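Local atomic coordinates of motility-associated killing factor MakB (Vibrio cholerae serotype O1, PDB entry 6W1W), a protein that probably serves as one component of a tripartite cytotoxin resembling the alpha-pore-forming toxins. Residues A[26-40]-A[52-66]. Residues are numbered along the deposited sequence; the frame is centred on the assembly and turned at random.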
loop_
_atom_site.group_PDB
_atom_site.type_symbol
_atom_site.label_atom_id
_atom_site.label_comp_id
_atom_site.label_asym_id
_atom_site.label_seq_id
_atom_site.Cartn_x
_atom_site.Cartn_y
_atom_site.Cartn_z
ATOM N N ILE A 26 0.979 -0.820 -0.402
ATOM C CA ILE A 26 1.900 -1.038 -1.507
ATOM C C ILE A 26 3.078 -0.076 -1.447
ATOM O O ILE A 26 4.215 -0.459 -1.730
ATOM C CB ILE A 26 1.140 -0.913 -2.848
ATOM C CG1 ILE A 26 0.598 -2.275 -3.315
ATOM C CG2 ILE A 26 2.001 -0.262 -3.939
ATOM C CD1 ILE A 26 -0.347 -2.962 -2.361
ATOM N N SER A 27 2.819 1.169 -1.042
ATOM C CA SER A 27 3.845 2.206 -1.065
ATOM C C SER A 27 4.987 1.926 -0.097
ATOM O O SER A 27 6.074 2.498 -0.257
ATOM C CB SER A 27 3.230 3.572 -0.747
ATOM O OG SER A 27 2.702 3.605 0.568
ATOM N N ASN A 28 4.782 1.064 0.892
ATOM C CA ASN A 28 5.849 0.704 1.814
ATOM C C ASN A 28 6.433 -0.673 1.530
ATOM O O ASN A 28 7.427 -1.053 2.158
ATOM C CB ASN A 28 5.352 0.796 3.262
ATOM C CG ASN A 28 5.279 2.232 3.755
ATOM O OD1 ASN A 28 6.298 2.831 4.103
ATOM N ND2 ASN A 28 4.073 2.795 3.778
ATOM N N TYR A 29 5.854 -1.424 0.589
ATOM C CA TYR A 29 6.551 -2.596 0.069
ATOM C C TYR A 29 7.835 -2.176 -0.632
ATOM O O TYR A 29 8.829 -2.912 -0.615
ATOM C CB TYR A 29 5.659 -3.380 -0.891
ATOM C CG TYR A 29 6.360 -4.548 -1.551
ATOM C CD1 TYR A 29 6.435 -5.782 -0.921
ATOM C CD2 TYR A 29 6.941 -4.419 -2.810
ATOM C CE1 TYR A 29 7.076 -6.854 -1.517
ATOM C CE2 TYR A 29 7.585 -5.483 -3.416
ATOM C CZ TYR A 29 7.648 -6.700 -2.765
ATOM O OH TYR A 29 8.284 -7.768 -3.358
ATOM N N ASP A 30 7.824 -0.995 -1.254
ATOM C CA ASP A 30 9.056 -0.412 -1.769
ATOM C C ASP A 30 10.037 -0.139 -0.635
ATOM O O ASP A 30 11.175 -0.628 -0.646
ATOM C CB ASP A 30 8.741 0.868 -2.544
ATOM C CG ASP A 30 9.983 1.676 -2.867
ATOM O OD1 ASP A 30 10.863 1.166 -3.594
ATOM O OD2 ASP A 30 10.077 2.825 -2.387
ATOM N N ALA A 31 9.594 0.626 0.372
ATOM C CA ALA A 31 10.454 0.962 1.504
ATOM C C ALA A 31 10.993 -0.286 2.188
ATOM O O ALA A 31 12.163 -0.329 2.586
ATOM C CB ALA A 31 9.690 1.826 2.504
ATOM N N THR A 32 10.153 -1.316 2.331
ATOM C CA THR A 32 10.632 -2.595 2.842
ATOM C C THR A 32 11.740 -3.156 1.956
ATOM O O THR A 32 12.718 -3.727 2.455
ATOM C CB THR A 32 9.472 -3.593 2.937
ATOM O OG1 THR A 32 8.404 -3.034 3.712
ATOM C CG2 THR A 32 9.925 -4.910 3.569
ATOM N N CYS A 33 11.600 -3.005 0.634
ATOM C CA CYS A 33 12.582 -3.565 -0.290
ATOM C C CYS A 33 13.902 -2.809 -0.248
ATOM O O CYS A 33 14.967 -3.428 -0.366
ATOM C CB CYS A 33 12.025 -3.575 -1.713
ATOM S SG CYS A 33 11.153 -5.100 -2.144
ATOM N N ASN A 34 13.855 -1.484 -0.079
ATOM C CA ASN A 34 15.093 -0.717 0.024
ATOM C C ASN A 34 15.789 -0.978 1.351
ATOM O O ASN A 34 17.015 -1.137 1.398
ATOM C CB ASN A 34 14.822 0.781 -0.151
ATOM C CG ASN A 34 14.389 1.144 -1.568
ATOM O OD1 ASN A 34 14.744 0.467 -2.537
ATOM N ND2 ASN A 34 13.622 2.226 -1.692
ATOM N N SER A 35 15.018 -1.042 2.439
ATOM C CA SER A 35 15.581 -1.268 3.766
ATOM C C SER A 35 16.239 -2.635 3.910
ATOM O O SER A 35 17.122 -2.790 4.759
ATOM C CB SER A 35 14.490 -1.114 4.824
ATOM O OG SER A 35 13.419 -2.008 4.572
ATOM N N LEU A 36 15.841 -3.620 3.104
ATOM C CA LEU A 36 16.347 -4.979 3.265
ATOM C C LEU A 36 17.869 -5.013 3.192
ATOM O O LEU A 36 18.473 -4.509 2.243
ATOM C CB LEU A 36 15.745 -5.894 2.199
ATOM C CG LEU A 36 15.493 -7.347 2.612
ATOM C CD1 LEU A 36 14.596 -8.056 1.612
ATOM C CD2 LEU A 36 16.787 -8.110 2.783
ATOM N N PHE A 37 18.482 -5.612 4.211
ATOM C CA PHE A 37 19.924 -5.780 4.314
ATOM C C PHE A 37 20.220 -7.245 4.603
ATOM O O PHE A 37 19.518 -7.876 5.397
ATOM C CB PHE A 37 20.504 -4.888 5.424
ATOM C CG PHE A 37 21.989 -5.040 5.624
ATOM C CD1 PHE A 37 22.501 -6.061 6.406
ATOM C CD2 PHE A 37 22.874 -4.140 5.052
ATOM C CE1 PHE A 37 23.863 -6.193 6.593
ATOM C CE2 PHE A 37 24.240 -4.266 5.239
ATOM C CZ PHE A 37 24.733 -5.293 6.010
ATOM N N ILE A 38 21.252 -7.787 3.959
ATOM C CA ILE A 38 21.656 -9.176 4.168
ATOM C C ILE A 38 23.175 -9.222 4.259
ATOM O O ILE A 38 23.866 -8.976 3.262
ATOM C CB ILE A 38 21.157 -10.114 3.059
ATOM C CG1 ILE A 38 19.629 -10.158 3.048
ATOM C CG2 ILE A 38 21.728 -11.508 3.260
ATOM C CD1 ILE A 38 19.037 -11.240 2.187
ATOM N N GLY A 39 23.695 -9.536 5.446
ATOM C CA GLY A 39 25.118 -9.673 5.669
ATOM C C GLY A 39 25.591 -11.099 5.466
ATOM O O GLY A 39 24.937 -11.913 4.808
ATOM N N HIS A 40 26.745 -11.405 6.055
ATOM C CA HIS A 40 27.417 -12.678 5.841
ATOM C C HIS A 40 27.398 -13.523 7.109
ATOM O O HIS A 40 27.312 -13.003 8.227
ATOM C CB HIS A 40 28.861 -12.454 5.389
ATOM C CG HIS A 40 28.992 -11.496 4.246
ATOM N ND1 HIS A 40 29.251 -10.154 4.423
ATOM C CD2 HIS A 40 28.885 -11.684 2.909
ATOM C CE1 HIS A 40 29.306 -9.558 3.247
ATOM N NE2 HIS A 40 29.085 -10.464 2.311
ATOM N N ARG A 52 21.994 -12.764 -1.596
ATOM C CA ARG A 52 22.355 -11.351 -1.551
ATOM C C ARG A 52 22.222 -10.709 -2.924
ATOM O O ARG A 52 21.745 -9.574 -3.045
ATOM C CB ARG A 52 23.780 -11.181 -1.025
ATOM C CG ARG A 52 23.898 -10.304 0.208
ATOM C CD ARG A 52 25.352 -10.125 0.629
ATOM N NE ARG A 52 26.113 -11.364 0.509
ATOM C CZ ARG A 52 26.087 -12.350 1.400
ATOM N NH1 ARG A 52 26.813 -13.440 1.207
ATOM N NH2 ARG A 52 25.334 -12.246 2.485
ATOM N N SER A 53 22.634 -11.426 -3.971
ATOM C CA SER A 53 22.521 -10.896 -5.324
ATOM C C SER A 53 21.067 -10.701 -5.723
ATOM O O SER A 53 20.700 -9.647 -6.252
ATOM C CB SER A 53 23.225 -11.825 -6.311
ATOM O OG SER A 53 24.615 -11.859 -6.052
ATOM N N ARG A 54 20.218 -11.699 -5.469
ATOM C CA ARG A 54 18.842 -11.623 -5.945
ATOM C C ARG A 54 18.013 -10.591 -5.191
ATOM O O ARG A 54 16.981 -10.152 -5.710
ATOM C CB ARG A 54 18.193 -13.002 -5.875
ATOM C CG ARG A 54 19.050 -14.077 -6.507
ATOM C CD ARG A 54 18.244 -15.218 -7.088
ATOM N NE ARG A 54 19.128 -16.278 -7.562
ATOM C CZ ARG A 54 18.733 -17.325 -8.277
ATOM N NH1 ARG A 54 17.459 -17.461 -8.614
ATOM N NH2 ARG A 54 19.617 -18.237 -8.658
ATOM N N THR A 55 18.432 -10.188 -3.986
ATOM C CA THR A 55 17.786 -9.050 -3.336
ATOM C C THR A 55 18.226 -7.738 -3.964
ATOM O O THR A 55 17.472 -6.757 -3.944
ATOM C CB THR A 55 18.091 -9.015 -1.835
ATOM O OG1 THR A 55 19.510 -9.041 -1.633
ATOM C CG2 THR A 55 17.456 -10.190 -1.124
ATOM N N GLU A 56 19.442 -7.701 -4.514
ATOM C CA GLU A 56 19.888 -6.508 -5.219
ATOM C C GLU A 56 19.062 -6.274 -6.477
ATOM O O GLU A 56 18.850 -5.121 -6.869
ATOM C CB GLU A 56 21.375 -6.617 -5.556
ATOM C CG GLU A 56 22.172 -5.338 -5.314
ATOM C CD GLU A 56 22.282 -4.980 -3.840
ATOM O OE1 GLU A 56 21.304 -4.444 -3.277
ATOM O OE2 GLU A 56 23.345 -5.242 -3.239
ATOM N N ILE A 57 18.567 -7.338 -7.106
ATOM C CA ILE A 57 17.727 -7.142 -8.282
ATOM C C ILE A 57 16.262 -6.967 -7.888
ATOM O O ILE A 57 15.510 -6.302 -8.606
ATOM C CB ILE A 57 17.902 -8.280 -9.310
ATOM C CG1 ILE A 57 17.168 -9.542 -8.870
ATOM C CG2 ILE A 57 19.391 -8.560 -9.571
ATOM C CD1 ILE A 57 17.234 -10.650 -9.889
ATOM N N LEU A 58 15.843 -7.535 -6.754
ATOM C CA LEU A 58 14.501 -7.254 -6.245
ATOM C C LEU A 58 14.336 -5.772 -5.945
ATOM O O LEU A 58 13.304 -5.173 -6.273
ATOM C CB LEU A 58 14.220 -8.076 -4.988
ATOM C CG LEU A 58 12.946 -7.686 -4.225
ATOM C CD1 LEU A 58 11.698 -8.085 -5.000
ATOM C CD2 LEU A 58 12.929 -8.288 -2.831
ATOM N N ARG A 59 15.341 -5.169 -5.308
ATOM C CA ARG A 59 15.338 -3.725 -5.114
ATOM C C ARG A 59 15.276 -2.998 -6.455
ATOM O O ARG A 59 14.549 -2.007 -6.601
ATOM C CB ARG A 59 16.581 -3.313 -4.321
ATOM C CG ARG A 59 16.409 -2.096 -3.425
ATOM C CD ARG A 59 17.761 -1.580 -2.937
ATOM N NE ARG A 59 18.714 -2.664 -2.700
ATOM C CZ ARG A 59 18.797 -3.359 -1.568
ATOM N NH1 ARG A 59 17.983 -3.089 -0.557
ATOM N NH2 ARG A 59 19.694 -4.328 -1.448
ATOM N N ALA A 60 16.010 -3.495 -7.457
ATOM C CA ALA A 60 16.070 -2.813 -8.747
ATOM C C ALA A 60 14.829 -3.075 -9.593
ATOM O O ALA A 60 14.410 -2.205 -10.365
ATOM C CB ALA A 60 17.326 -3.228 -9.514
ATOM N N VAL A 61 14.240 -4.268 -9.476
ATOM C CA VAL A 61 13.021 -4.572 -10.218
ATOM C C VAL A 61 11.907 -3.607 -9.829
ATOM O O VAL A 61 11.120 -3.168 -10.677
ATOM C CB VAL A 61 12.621 -6.041 -9.987
ATOM C CG1 VAL A 61 11.139 -6.236 -10.214
ATOM C CG2 VAL A 61 13.421 -6.955 -10.905
ATOM N N MET A 62 11.838 -3.238 -8.551
ATOM C CA MET A 62 10.787 -2.343 -8.083
ATOM C C MET A 62 11.085 -0.875 -8.352
ATOM O O MET A 62 10.173 -0.050 -8.231
ATOM C CB MET A 62 10.549 -2.554 -6.587
ATOM C CG MET A 62 10.238 -3.992 -6.230
ATOM S SD MET A 62 8.911 -4.672 -7.246
ATOM C CE MET A 62 7.528 -3.648 -6.743
ATOM N N ASN A 63 12.325 -0.535 -8.722
ATOM C CA ASN A 63 12.683 0.855 -8.988
ATOM C C ASN A 63 11.837 1.473 -10.093
ATOM O O ASN A 63 11.686 2.700 -10.138
ATOM C CB ASN A 63 14.165 0.952 -9.356
ATOM C CG ASN A 63 14.643 2.385 -9.484
ATOM O OD1 ASN A 63 14.559 2.987 -10.556
ATOM N ND2 ASN A 63 15.151 2.939 -8.388
ATOM N N GLU A 64 11.281 0.656 -10.986
ATOM C CA GLU A 64 10.432 1.193 -12.044
ATOM C C GLU A 64 9.115 1.709 -11.477
ATOM O O GLU A 64 8.710 2.845 -11.752
ATOM C CB GLU A 64 10.183 0.123 -13.107
ATOM C CG GLU A 64 9.301 0.582 -14.252
ATOM C CD GLU A 64 8.774 -0.580 -15.071
ATOM O OE1 GLU A 64 9.044 -1.742 -14.697
ATOM O OE2 GLU A 64 8.087 -0.329 -16.085
ATOM N N PHE A 65 8.436 0.885 -10.676
ATOM C CA PHE A 65 7.186 1.313 -10.055
ATOM C C PHE A 65 7.428 2.358 -8.969
ATOM O O PHE A 65 6.619 3.279 -8.805
ATOM C CB PHE A 65 6.442 0.093 -9.497
ATOM C CG PHE A 65 6.080 0.198 -8.037
ATOM C CD1 PHE A 65 6.972 -0.209 -7.051
ATOM C CD2 PHE A 65 4.836 0.673 -7.648
ATOM C CE1 PHE A 65 6.640 -0.120 -5.707
ATOM C CE2 PHE A 65 4.497 0.762 -6.305
ATOM C CZ PHE A 65 5.401 0.364 -5.335
ATOM N N MET A 66 8.543 2.239 -8.238
ATOM C CA MET A 66 8.837 3.147 -7.130
ATOM C C MET A 66 8.801 4.609 -7.558
ATOM O O MET A 66 8.402 5.476 -6.773
ATOM C CB MET A 66 10.206 2.804 -6.528
ATOM C CG MET A 66 10.791 3.857 -5.588
ATOM S SD MET A 66 12.533 3.577 -5.183
ATOM C CE MET A 66 12.938 5.116 -4.356
#
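A bend at chi3 (-35°) in the chain of Arg59 turns its guanidinium toward the C-terminal end of helix 26-35, where Leu36, the first residue to leave helical geometry, presents its carbonyl. Arg59 NH1 gives a nearly straight hydrogen bond to Leu36 O (3.2 Å, 170° at the hydrogen), in the carbonyl plane on a lone pair. Arginine suits this place: its long chain spans the gap, and its positive charge probably complements carbonyls gathered at a helix C terminus. Glu56 OE1 is modelled very close to Arg59 NH2, as a salt bridge of doubtful length. The amide of Asn34 lies nearly coplanar with the guanidinium, while its OD1 touches the aliphatic CG of Arg59. Helices 9-35 and 46-66 form an antiparallel hairpin within a long helical bundle, consistent with the likeness to alpha-pore-forming toxins; here their short segments approach to 9.1 Å. Between them, compact Cys33 sets SG against Leu58 CD2 at 3.7 Å. Tyr29 swings its ring out with CG anti to the backbone N (chi1 175°), and the flexible thioether of Met62, folded at chi2 and chi3, brings CE to the ring edge, 3.8 Å from Tyr29 CE2. Helix 251-270 also packs on Tyr29. At the Ile26 end, this branched residue offers its CG2 methyl to the broad Phe65 ring (CE2, 3.6 Å), while unbranched Met66 is slim enough to lie across the carboxylate of Asp30, whose OD2 has a long, weak ion pair with Lys69. Past the helix end, Thr55 turns its methyl to Ile38 CD1 while its OG1 bonds to Arg52 O, and the flat guanidinium of Arg52, salt-bridged to Asp44, offers a face to His40 CD2.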